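Local coordinates for protein aspartate semialdehyde dehydrogenase (Francisella tularensis subsp. tularensis, PDB 4WOJ) that probably catalyses the NADPH-dependent reductive dephosphorylation of L-aspartyl-4-phosphate to L-aspartate-semialdehyde, a step toward lysine, methionine and threonine, at residues 112-117 with 123-128. Residues are numbered along the deposited sequence; the frame is centred on the assembly and turned at random.
Sequences DSTLVL and DQIINA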
ATOM      1  N   ASP B 112      13.295 -30.291  12.377  1.00 51.23           N
ATOM      2  CA  ASP B 112      12.829 -30.507  13.754  1.00 50.71           C
ATOM      3  C   ASP B 112      11.752 -29.517  14.201  1.00 41.44           C
ATOM      4  O   ASP B 112      10.938 -29.855  15.050  1.00 41.88           O
ATOM      5  CB  ASP B 112      14.021 -30.486  14.720  1.00 51.45           C
ATOM      6  CG  ASP B 112      14.964 -31.674  14.503  1.00 56.91           C
ATOM      7  OD1 ASP B 112      14.493 -32.740  14.007  1.00 48.35           O
ATOM      8  OD2 ASP B 112      16.173 -31.527  14.814  1.00 63.03           O
ATOM      9  N   SER B 113      11.754 -28.318  13.625  1.00 36.14           N
ATOM     10  CA  SER B 113      10.774 -27.281  13.965  1.00 34.90           C
ATOM     11  C   SER B 113       9.403 -27.560  13.334  1.00 35.18           C
ATOM     12  O   SER B 113       9.301 -28.152  12.257  1.00 37.86           O
ATOM     13  CB  SER B 113      11.258 -25.882  13.538  1.00 34.82           C
ATOM     14  OG  SER B 113      12.365 -25.402  14.314  1.00 31.08           O
ATOM     15  N   THR B 114       8.358 -27.146  14.043  1.00 36.26           N
ATOM     16  CA  THR B 114       6.983 -27.097  13.534  1.00 33.32           C
ATOM     17  C   THR B 114       6.523 -25.643  13.587  1.00 31.85           C
ATOM     18  O   THR B 114       6.718 -24.944  14.601  1.00 31.16           O
ATOM     19  CB  THR B 114       6.035 -27.979  14.352  1.00 33.83           C
ATOM     20  OG1 THR B 114       6.582 -29.302  14.474  1.00 36.87           O
ATOM     21  CG2 THR B 114       4.679 -28.071  13.690  1.00 34.11           C
ATOM     22  N   LEU B 115       6.008 -25.156  12.459  1.00 30.81           N
ATOM     23  CA  LEU B 115       5.485 -23.790  12.376  1.00 29.95           C
ATOM     24  C   LEU B 115       4.077 -23.855  12.934  1.00 30.64           C
ATOM     25  O   LEU B 115       3.339 -24.794  12.566  1.00 26.47           O
ATOM     26  CB  LEU B 115       5.437 -23.264  10.944  1.00 28.77           C
ATOM     27  CG  LEU B 115       6.749 -22.736  10.359  1.00 30.08           C
ATOM     28  CD1 LEU B 115       6.643 -22.440   8.868  1.00 30.32           C
ATOM     29  CD2 LEU B 115       7.184 -21.480  11.077  1.00 31.22           C
ATOM     30  N   VAL B 116       3.709 -22.909  13.818  1.00 24.35           N
ATOM     31  CA  VAL B 116       2.392 -22.983  14.452  1.00 26.24           C
ATOM     32  C   VAL B 116       1.361 -21.966  13.937  1.00 27.08           C
ATOM     33  O   VAL B 116       1.568 -20.751  13.963  1.00 28.69           O
ATOM     34  CB  VAL B 116       2.448 -22.875  16.012  1.00 27.89           C
ATOM     35  CG1 VAL B 116       3.267 -24.021  16.583  1.00 29.51           C
ATOM     36  CG2 VAL B 116       3.021 -21.555  16.474  1.00 25.84           C
ATOM     37  N   LEU B 117       0.232 -22.493  13.488  1.00 27.27           N
ATOM     38  CA  LEU B 117      -0.939 -21.688  13.188  1.00 25.35           C
ATOM     39  C   LEU B 117      -2.138 -22.639  13.253  1.00 26.71           C
ATOM     40  O   LEU B 117      -2.622 -23.174  12.238  1.00 26.78           O
ATOM     41  CB  LEU B 117      -0.804 -21.016  11.833  1.00 25.42           C
ATOM     42  CG  LEU B 117      -1.891 -20.009  11.434  1.00 24.85           C
ATOM     43  CD1 LEU B 117      -1.899 -18.821  12.344  1.00 24.33           C
ATOM     44  CD2 LEU B 117      -1.655 -19.557  10.001  1.00 25.24           C
ATOM     45  N   ASP B 123      -3.781 -30.362  13.791  1.00 24.85           N
ATOM     46  CA  ASP B 123      -3.524 -31.831  13.720  1.00 25.32           C
ATOM     47  C   ASP B 123      -2.039 -32.195  13.654  1.00 22.83           C
ATOM     48  O   ASP B 123      -1.607 -33.236  14.138  1.00 19.91           O
ATOM     49  CB  ASP B 123      -4.287 -32.505  12.589  1.00 27.57           C
ATOM     50  CG  ASP B 123      -4.318 -31.692  11.281  1.00 30.54           C
ATOM     51  OD1 ASP B 123      -3.451 -30.830  10.995  1.00 29.16           O
ATOM     52  OD2 ASP B 123      -5.278 -31.932  10.520  1.00 36.06           O
ATOM     53  N   GLN B 124      -1.252 -31.266  13.162  1.00 24.16           N
ATOM     54  CA  GLN B 124       0.162 -31.497  12.972  1.00 25.76           C
ATOM     55  C   GLN B 124       0.931 -31.126  14.169  1.00 28.01           C
ATOM     56  O   GLN B 124       1.965 -31.722  14.419  1.00 29.62           O
ATOM     57  CB  GLN B 124       0.719 -30.644  11.850  1.00 28.58           C
ATOM     58  CG  GLN B 124       0.215 -30.999  10.440  1.00 30.91           C
ATOM     59  CD  GLN B 124       0.916 -30.121   9.413  1.00 34.42           C
ATOM     60  OE1 GLN B 124       2.183 -30.045   9.367  1.00 30.29           O
ATOM     61  NE2 GLN B 124       0.106 -29.394   8.613  1.00 33.00           N
ATOM     62  N   ILE B 125       0.499 -30.079  14.872  1.00 29.27           N
ATOM     63  CA  ILE B 125       1.168 -29.707  16.105  1.00 29.04           C
ATOM     64  C   ILE B 125       1.072 -30.921  17.023  1.00 29.76           C
ATOM     65  O   ILE B 125       2.040 -31.350  17.627  1.00 30.45           O
ATOM     66  CB  ILE B 125       0.550 -28.437  16.739  1.00 29.12           C
ATOM     67  CG1 ILE B 125       0.915 -27.203  15.919  1.00 29.06           C
ATOM     68  CG2 ILE B 125       1.073 -28.204  18.134  1.00 29.52           C
ATOM     69  CD1 ILE B 125      -0.199 -26.196  15.808  1.00 29.27           C
ATOM     70  N   ILE B 126      -0.109 -31.483  17.100  1.00 31.89           N
ATOM     71  CA  ILE B 126      -0.341 -32.616  17.966  1.00 34.85           C
ATOM     72  C   ILE B 126       0.534 -33.790  17.576  1.00 35.23           C
ATOM     73  O   ILE B 126       1.097 -34.460  18.434  1.00 37.93           O
ATOM     74  CB  ILE B 126      -1.824 -33.006  17.964  1.00 35.97           C
ATOM     75  CG1 ILE B 126      -2.554 -32.102  18.950  1.00 39.03           C
ATOM     76  CG2 ILE B 126      -2.014 -34.436  18.408  1.00 34.85           C
ATOM     77  CD1 ILE B 126      -4.061 -32.168  18.799  1.00 43.20           C
ATOM     78  N   ASN B 127       0.651 -34.036  16.285  1.00 37.96           N
ATOM     79  CA  ASN B 127       1.477 -35.135  15.794  1.00 37.93           C
ATOM     80  C   ASN B 127       2.954 -34.934  16.135  1.00 37.83           C
ATOM     81  O   ASN B 127       3.684 -35.887  16.364  1.00 38.97           O
ATOM     82  CB  ASN B 127       1.347 -35.243  14.286  1.00 40.06           C
ATOM     83  CG  ASN B 127       1.914 -36.526  13.755  1.00 44.03           C
ATOM     84  OD1 ASN B 127       2.007 -37.521  14.464  1.00 51.47           O
ATOM     85  ND2 ASN B 127       2.305 -36.514  12.506  1.00 47.18           N
ATOM     86  N   ALA B 128       3.373 -33.677  16.164  1.00 34.92           N
ATOM     87  CA  ALA B 128       4.755 -33.322  16.425  1.00 36.39           C
ATOM     88  C   ALA B 128       5.096 -33.509  17.900  1.00 38.66           C
ATOM     89  O   ALA B 128       6.129 -34.100  18.251  1.00 44.09           O
ATOM     90  CB  ALA B 128       5.022 -31.870  15.989  1.00 35.04           C
TER
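T114 and A128 meet where the edge strand 113-116 runs beneath helix 118-130: the threonine hydroxyl OG1 lies 3.4 Å from the methyl CB of A128. The small alanine suits this place, because its short side chain lets the helix come down on the branched threonine. With OG1 beside the backbone N (chi1 -51°), the other branch of T114, CG2, stands anti to that N and faces I125, 4.5 Å from its CG1, so the two branches of one residue serve successive turns of the helix. Farther along the strand the side chains that meet are apolar. Those of V116 and I125 lie roughly perpendicular to each other, with CG1 of V116 4.0 Å from CG1 of I125, and the long arm of the isoleucine carries its CD1 on to within 4.4 Å of the backbone N of L117. T114 and V116, being beta-branched, are at ease in a strand, whereas I125 suits the helix side because its CG1-CD1 arm reaches the strand. The rest of the helix surface is loose: D123, I126 and N127 are exposed to solvent and do not touch the strand. The axes of strand 113-116 and helix residues 123-128 approach to 9.0 Å and run roughly antiparallel, at 152°, as expected in the beta-alpha-beta unit that leads on to strand 135-138. There F136 packs against V116 and I125, while V364 and I367 of helix 354-369 close over I125 at this margin of the Rossmann-type parallel sheet.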